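PDB 4DGU: putative cell adhesion protein from Bacteroides thetaiotaomicron, which probably serves as a fimbrillin-like subunit of a distinct type of pilus made by gut bacteria, with a likely role in cell adhesion. Local coordinates for the interface of chains A and B and the interface of chains A and C. Residues are numbered along the deposited sequence; one frame, centred on the assembly and turned at random. Chains: chain A/B/C, putative cell adhesion protein.

Three patches of chain A meet two neighbours in an assembly of four copies. Contact 1 pairs strand 225-230 of chain A with strand 237-242 of chain B, about 22 Å from contact 2 and 19 Å from contact 3, measured between the centres of their C-alpha atoms. Contacts 2 and 3 lie about 8 Å apart and share A:Asp24 and A:Pro25, so one loop of chain A faces chain C and the C-terminal residue of chain B together. Strand 225-230 serves contact 1 from chain A and contact 2 from chain C. Whether this tetramer exists outside the crystal, or resembles packing in a pilus, the structure alone does not show.

Contact 1: the interface of chains A and B. Residues chain A 218, 225-227; chain B 239-241.
A:Ser227 and B:Asp240 face each other as a backbone pair, an example of how two copies of a protein can continue one antiparallel sheet by pairing a strand of each. The amide N of A:Ser227 donates to the carbonyl O of B:Asp240 over 2.7 Å, and the return bond, from N of B:Asp240 to O of A:Ser227, spans 3.0 Å; both are nearly straight at the hydrogen. The hydroxyl of A:Ser227, placed between its backbone N and carbonyl carbon (chi1 62°), adds a weak bond from OG to the same O of B:Asp240 at 3.3 Å. The next bridge sets A:Leu226 opposite B:Gly241. On one side of the strands the CD1 methyl of A:Leu226 meets CG2 of B:Ile239 at 3.9 Å, the two side chains crossing obliquely. A:Leu218, from strand 218-219, packs against the incoming strand as well: chi1 -60° and chi2 156° together bring CD2 over the backbone of B:Gly241, 3.5 Å from its O and 3.9 Å from its CA. Replacing A:Leu218 with an alanine would probably leave a gap beside B:Gly241, with the B strand less firmly packed. In the second shell, one carboxylate oxygen of B:Asp240 curls back to its own chain, where OD1 of B:Asp240 takes a weak bond from N of B:Gly241 at 3.0 Å.

Contact 2: the interface of chains A and C. Residues chain A 24-26; chain C 33, 133, 135, 227, 229.
A:Asp24 and C:Arg229 form the charged part of this interface, a salt bridge in which a guanidinium grips a carboxylate end-on. NH1 of C:Arg229 donates to OD1 of A:Asp24 at 2.7 Å, and its NH2 to OD2 of the same acid at 3.0 Å. The carboxylate lies at the edge of the guanidinium, practically in its plane, yet its own plane is turned 36° away, and both oxygens are met from above the carboxylate plane. With CG anti to the backbone N (chi1 178°), A:Asp24 also turns back over its own loop, where its OD2 accepts the amide N of A:Leu26 at 2.8 Å. That N and NH2 of C:Arg229 reach OD2 from opposite faces, a double hold that should fix the carboxylate's rotation. CD1 of C:Leu135 sits 3.6 Å above one face of the guanidinium of C:Arg229, toward its rim, and OG of C:Ser227 takes a weak bond from NE of C:Arg229.

The apolar contacts flank this pair. CD1 of A:Leu26 meets CD1 of C:Ile133 at 3.4 Å, the two side chains sliding past each other in opposite directions. C:Leu33 approaches from helix 30-33, its CD2 near CD1 of A:Leu26. The ring carbon CG of A:Pro25 packs against the CD2 methyl of C:Leu135, 4.0 Å away. Together the ion pair and its apolar surround probably help to hold chain A on chain C in this assembly.

Contact 3: the interface of chains A and B. Residues chain A 23-25; chain B 247.
B:Arg247 reaches A:Ser23 by a torsion that puts its CG anti to the carbonyl carbon (chi1 -82°), followed by a chain extended from CG to NE (chi3 -179°). This stretch carries the guanidinium from the very C-terminus of chain B to the loop of chain A, an example of a chain terminus meeting a neighbour through one long side chain. The flat group lies with a face toward the backbone: the carbonyl O of A:Ser23 sits 3.5 Å above the guanidinium plane of B:Arg247, displaced toward the rim. O of A:Ser23 is 3.6 Å from NH1 of B:Arg247 and 3.7 Å from its CZ, so it approaches the face of the guanidinium, where no N-H points. Beside it, NH2 of B:Arg247 comes within 3.5 Å of CD of A:Pro25, the ring carbon next to the nitrogen, and the arginine crosses the proline at about a right angle. OD1 of A:Asp24 stands 5.2 Å from NH2 of B:Arg247, and the opposite charges may make a minor contribution without touching. Packing over the carbonyl of A:Ser23 and against the ring of A:Pro25 appears to settle the C-terminal residue of chain B on the loop in this assembly, supplementing the strand pairing of the same two chains.

Contact 1: the interface of chains A and B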
ATOM      1  N   LEU A 218      -7.683  -7.250  -0.619  1.00 50.67           N
ATOM      2  CA  LEU A 218      -6.898  -8.221  -1.406  1.00 49.07           C
ATOM      3  C   LEU A 218      -7.703  -8.668  -2.572  1.00 51.60           C
ATOM      4  O   LEU A 218      -8.616  -9.460  -2.396  1.00 53.67           O
ATOM      5  CB  LEU A 218      -6.466  -9.448  -0.567  1.00 49.09           C
ATOM      6  CG  LEU A 218      -5.594  -9.207   0.663  1.00 54.15           C
ATOM      7  CD1 LEU A 218      -5.741 -10.351   1.657  1.00 54.42           C
ATOM      8  CD2 LEU A 218      -4.142  -9.015   0.282  1.00 58.78           C
ATOM      9  N   THR A 225      -0.989 -15.523  -3.541  1.00 37.34           N
ATOM     10  CA  THR A 225      -0.867 -16.395  -2.388  1.00 38.61           C
ATOM     11  C   THR A 225      -1.536 -15.691  -1.242  1.00 42.86           C
ATOM     12  O   THR A 225      -1.470 -14.472  -1.137  1.00 40.48           O
ATOM     13  CB  THR A 225       0.600 -16.772  -2.059  1.00 47.52           C
ATOM     14  OG1 THR A 225       1.317 -17.063  -3.259  1.00 49.52           O
ATOM     15  CG2 THR A 225       0.686 -17.965  -1.127  1.00 45.09           C
ATOM     16  N   LEU A 226      -2.165 -16.468  -0.386  1.00 42.70           N
ATOM     17  CA  LEU A 226      -2.860 -16.014   0.801  1.00 42.98           C
ATOM     18  C   LEU A 226      -2.198 -16.615   2.019  1.00 46.12           C
ATOM     19  O   LEU A 226      -1.949 -17.814   2.054  1.00 47.14           O
ATOM     20  CB  LEU A 226      -4.327 -16.464   0.679  1.00 44.46           C
ATOM     21  CG  LEU A 226      -5.404 -15.640   1.386  1.00 51.16           C
ATOM     22  CD1 LEU A 226      -5.337 -14.117   0.993  1.00 51.06           C
ATOM     23  CD2 LEU A 226      -6.769 -16.232   1.079  1.00 54.58           C
ATOM     24  N   SER A 227      -1.844 -15.789   2.990  1.00 43.89           N
ATOM     25  CA  SER A 227      -1.235 -16.295   4.212  1.00 44.49           C
ATOM     26  C   SER A 227      -2.114 -16.024   5.415  1.00 48.01           C
ATOM     27  O   SER A 227      -2.735 -14.967   5.533  1.00 46.57           O
ATOM     28  CB  SER A 227       0.162 -15.733   4.428  1.00 47.45           C
ATOM     29  OG  SER A 227       0.151 -14.325   4.562  1.00 62.22           O
TER
ATOM     30  N   ILE B 239      -4.986 -12.160   8.086  1.00 43.43           N
ATOM     31  CA  ILE B 239      -4.976 -12.660   6.711  1.00 43.08           C
ATOM     32  C   ILE B 239      -4.253 -11.608   5.883  1.00 44.93           C
ATOM     33  O   ILE B 239      -4.564 -10.428   5.981  1.00 44.25           O
ATOM     34  CB  ILE B 239      -6.395 -13.013   6.177  1.00 45.78           C
ATOM     35  CG1 ILE B 239      -6.887 -14.316   6.841  1.00 48.52           C
ATOM     36  CG2 ILE B 239      -6.384 -13.209   4.679  1.00 45.24           C
ATOM     37  CD1 ILE B 239      -8.291 -14.311   7.220  1.00 57.78           C
ATOM     38  N   ASP B 240      -3.244 -12.029   5.141  1.00 41.45           N
ATOM     39  CA  ASP B 240      -2.457 -11.177   4.255  1.00 40.52           C
ATOM     40  C   ASP B 240      -2.222 -11.935   2.947  1.00 42.94           C
ATOM     41  O   ASP B 240      -2.411 -13.135   2.932  1.00 41.61           O
ATOM     42  CB  ASP B 240      -1.139 -10.880   4.955  1.00 42.84           C
ATOM     43  CG  ASP B 240      -0.265  -9.776   4.443  1.00 56.93           C
ATOM     44  OD1 ASP B 240      -0.735  -8.984   3.562  1.00 55.96           O
ATOM     45  OD2 ASP B 240       0.868  -9.648   4.953  1.00 69.77           O
ATOM     46  N   GLY B 241      -1.864 -11.254   1.877  1.00 40.44           N
ATOM     47  CA  GLY B 241      -1.587 -11.899   0.602  1.00 42.18           C
ATOM     48  C   GLY B 241      -0.919 -10.962  -0.381  1.00 44.61           C
ATOM     49  O   GLY B 241      -0.774  -9.776  -0.098  1.00 43.95           O
TER

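Contact 2: the interface of chains A and C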
ATOM      1  N   ASP A  24       7.211  -9.991 -12.948  1.00 40.17           N
ATOM      2  CA  ASP A  24       8.290  -9.031 -12.765  1.00 39.32           C
ATOM      3  C   ASP A  24       9.412  -9.652 -11.880  1.00 43.18           C
ATOM      4  O   ASP A  24       9.086 -10.396 -10.953  1.00 44.32           O
ATOM      5  CB  ASP A  24       7.724  -7.740 -12.128  1.00 39.37           C
ATOM      6  CG  ASP A  24       8.769  -6.681 -11.854  1.00 45.61           C
ATOM      7  OD1 ASP A  24       9.064  -5.898 -12.767  1.00 49.08           O
ATOM      8  OD2 ASP A  24       9.406  -6.739 -10.789  1.00 51.34           O
ATOM      9  N   PRO A  25      10.711  -9.312 -12.102  1.00 40.38           N
ATOM     10  CA  PRO A  25      11.790  -9.879 -11.266  1.00 40.50           C
ATOM     11  C   PRO A  25      11.649  -9.635  -9.762  1.00 45.19           C
ATOM     12  O   PRO A  25      12.202 -10.399  -8.977  1.00 46.72           O
ATOM     13  CB  PRO A  25      13.040  -9.156 -11.774  1.00 43.07           C
ATOM     14  CG  PRO A  25      12.728  -8.733 -13.127  1.00 47.44           C
ATOM     15  CD  PRO A  25      11.267  -8.467 -13.181  1.00 42.49           C
ATOM     16  N   LEU A  26      10.944  -8.574  -9.348  1.00 39.72           N
ATOM     17  CA  LEU A  26      10.803  -8.282  -7.925  1.00 38.75           C
ATOM     18  C   LEU A  26       9.525  -8.859  -7.339  1.00 42.57           C
ATOM     19  O   LEU A  26       9.335  -8.760  -6.132  1.00 41.81           O
ATOM     20  CB  LEU A  26      10.891  -6.760  -7.647  1.00 38.15           C
ATOM     21  CG  LEU A  26      12.320  -6.252  -7.331  1.00 42.26           C
ATOM     22  CD1 LEU A  26      13.171  -6.209  -8.555  1.00 42.21           C
ATOM     23  CD2 LEU A  26      12.301  -4.842  -6.722  1.00 44.10           C
TER
ATOM     24  N   LEU C  33      16.278 -13.139  -5.562  1.00 41.06           N
ATOM     25  CA  LEU C  33      16.781 -12.617  -6.816  1.00 41.24           C
ATOM     26  C   LEU C  33      18.202 -13.080  -7.079  1.00 44.56           C
ATOM     27  O   LEU C  33      18.515 -13.434  -8.206  1.00 46.45           O
ATOM     28  CB  LEU C  33      16.731 -11.084  -6.801  1.00 40.97           C
ATOM     29  CG  LEU C  33      15.485 -10.458  -7.364  1.00 45.94           C
ATOM     30  CD1 LEU C  33      14.400 -10.352  -6.315  1.00 44.76           C
ATOM     31  CD2 LEU C  33      15.809  -9.100  -7.956  1.00 50.97           C
ATOM     32  N   ILE C 133      18.938  -3.022  -9.527  1.00 44.03           N
ATOM     33  CA  ILE C 133      18.780  -3.571 -10.873  1.00 45.70           C
ATOM     34  C   ILE C 133      18.139  -2.538 -11.786  1.00 45.58           C
ATOM     35  O   ILE C 133      17.216  -1.829 -11.361  1.00 44.74           O
ATOM     36  CB  ILE C 133      18.013  -4.936 -10.904  1.00 50.13           C
ATOM     37  CG1 ILE C 133      16.585  -4.836 -10.340  1.00 49.73           C
ATOM     38  CG2 ILE C 133      18.811  -6.018 -10.166  1.00 52.97           C
ATOM     39  CD1 ILE C 133      15.731  -6.009 -10.758  1.00 59.22           C
ATOM     40  N   LEU C 135      15.891  -2.020 -15.108  1.00 41.78           N
ATOM     41  CA  LEU C 135      14.919  -2.701 -15.978  1.00 41.91           C
ATOM     42  C   LEU C 135      14.399  -1.765 -17.068  1.00 47.05           C
ATOM     43  O   LEU C 135      14.361  -0.556 -16.857  1.00 46.07           O
ATOM     44  CB  LEU C 135      13.736  -3.276 -15.150  1.00 40.07           C
ATOM     45  CG  LEU C 135      14.142  -4.229 -14.045  1.00 42.12           C
ATOM     46  CD1 LEU C 135      13.047  -4.403 -13.033  1.00 40.99           C
ATOM     47  CD2 LEU C 135      14.609  -5.554 -14.621  1.00 42.99           C
ATOM     48  N   SER C 227      14.886  -1.233  -7.597  1.00 39.53           N
ATOM     49  CA  SER C 227      14.768  -1.346  -9.044  1.00 41.25           C
ATOM     50  C   SER C 227      14.648   0.029  -9.677  1.00 46.63           C
ATOM     51  O   SER C 227      14.004   0.925  -9.136  1.00 48.12           O
ATOM     52  CB  SER C 227      13.613  -2.246  -9.463  1.00 45.27           C
ATOM     53  OG  SER C 227      12.364  -1.766  -9.002  1.00 54.51           O
ATOM     54  N   ARG C 229      13.459   1.625 -13.062  1.00 41.03           N
ATOM     55  CA  ARG C 229      12.612   1.265 -14.183  1.00 40.74           C
ATOM     56  C   ARG C 229      12.557   2.385 -15.155  1.00 46.83           C
ATOM     57  O   ARG C 229      11.966   3.431 -14.887  1.00 46.64           O
ATOM     58  CB  ARG C 229      11.216   0.890 -13.674  1.00 40.85           C
ATOM     59  CG  ARG C 229      11.257  -0.306 -12.746  1.00 41.15           C
ATOM     60  CD  ARG C 229       9.966  -0.489 -12.000  1.00 40.01           C
ATOM     61  NE  ARG C 229      10.057  -1.620 -11.070  1.00 48.26           N
ATOM     62  CZ  ARG C 229       9.839  -2.893 -11.395  1.00 57.59           C
ATOM     63  NH1 ARG C 229       9.525  -3.228 -12.643  1.00 42.53           N
ATOM     64  NH2 ARG C 229       9.965  -3.845 -10.485  1.00 49.14           N
TER

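Contact 3: the interface of chains A and B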
ATOM      1  N   SER A  23       6.697 -13.407 -13.868  1.00 44.46           N
ATOM      2  CA  SER A  23       6.158 -12.119 -13.487  1.00 41.92           C
ATOM      3  C   SER A  23       7.380 -11.210 -13.455  1.00 43.36           C
ATOM      4  O   SER A  23       8.468 -11.613 -13.903  1.00 41.62           O
ATOM      5  CB  SER A  23       5.413 -12.215 -12.157  1.00 42.87           C
ATOM      6  OG  SER A  23       4.804 -10.979 -11.814  1.00 44.46           O
ATOM      7  N   ASP A  24       7.211  -9.991 -12.948  1.00 40.17           N
ATOM      8  CA  ASP A  24       8.290  -9.031 -12.765  1.00 39.32           C
ATOM      9  C   ASP A  24       9.412  -9.652 -11.880  1.00 43.18           C
ATOM     10  O   ASP A  24       9.086 -10.396 -10.953  1.00 44.32           O
ATOM     11  CB  ASP A  24       7.724  -7.740 -12.128  1.00 39.37           C
ATOM     12  CG  ASP A  24       8.769  -6.681 -11.854  1.00 45.61           C
ATOM     13  OD1 ASP A  24       9.064  -5.898 -12.767  1.00 49.08           O
ATOM     14  OD2 ASP A  24       9.406  -6.739 -10.789  1.00 51.34           O
ATOM     15  N   PRO A  25      10.711  -9.312 -12.102  1.00 40.38           N
ATOM     16  CA  PRO A  25      11.790  -9.879 -11.266  1.00 40.50           C
ATOM     17  C   PRO A  25      11.649  -9.635  -9.762  1.00 45.19           C
ATOM     18  O   PRO A  25      12.202 -10.399  -8.977  1.00 46.72           O
ATOM     19  CB  PRO A  25      13.040  -9.156 -11.774  1.00 43.07           C
ATOM     20  CG  PRO A  25      12.728  -8.733 -13.127  1.00 47.44           C
ATOM     21  CD  PRO A  25      11.267  -8.467 -13.181  1.00 42.49           C
TER
ATOM     22  N   ARG B 247       3.365 -12.026 -16.765  1.00 50.40           N
ATOM     23  CA  ARG B 247       3.719 -11.344 -18.013  1.00 55.82           C
ATOM     24  C   ARG B 247       2.782 -11.751 -19.181  1.00 77.78           C
ATOM     25  O   ARG B 247       2.346 -12.933 -19.247  1.00 72.91           O
ATOM     26  CB  ARG B 247       5.174 -11.650 -18.389  1.00 57.31           C
ATOM     27  CG  ARG B 247       6.156 -10.782 -17.664  1.00 65.09           C
ATOM     28  CD  ARG B 247       7.432 -10.590 -18.460  1.00 75.85           C
ATOM     29  NE  ARG B 247       8.361  -9.751 -17.707  1.00 76.74           N
ATOM     30  CZ  ARG B 247       9.473 -10.189 -17.132  1.00 83.48           C
ATOM     31  NH1 ARG B 247       9.847 -11.450 -17.270  1.00 67.30           N
ATOM     32  NH2 ARG B 247      10.235  -9.359 -16.436  1.00 73.06           N
ATOM     33  OXT ARG B 247       2.522 -10.885 -20.049  1.00106.16           O
TER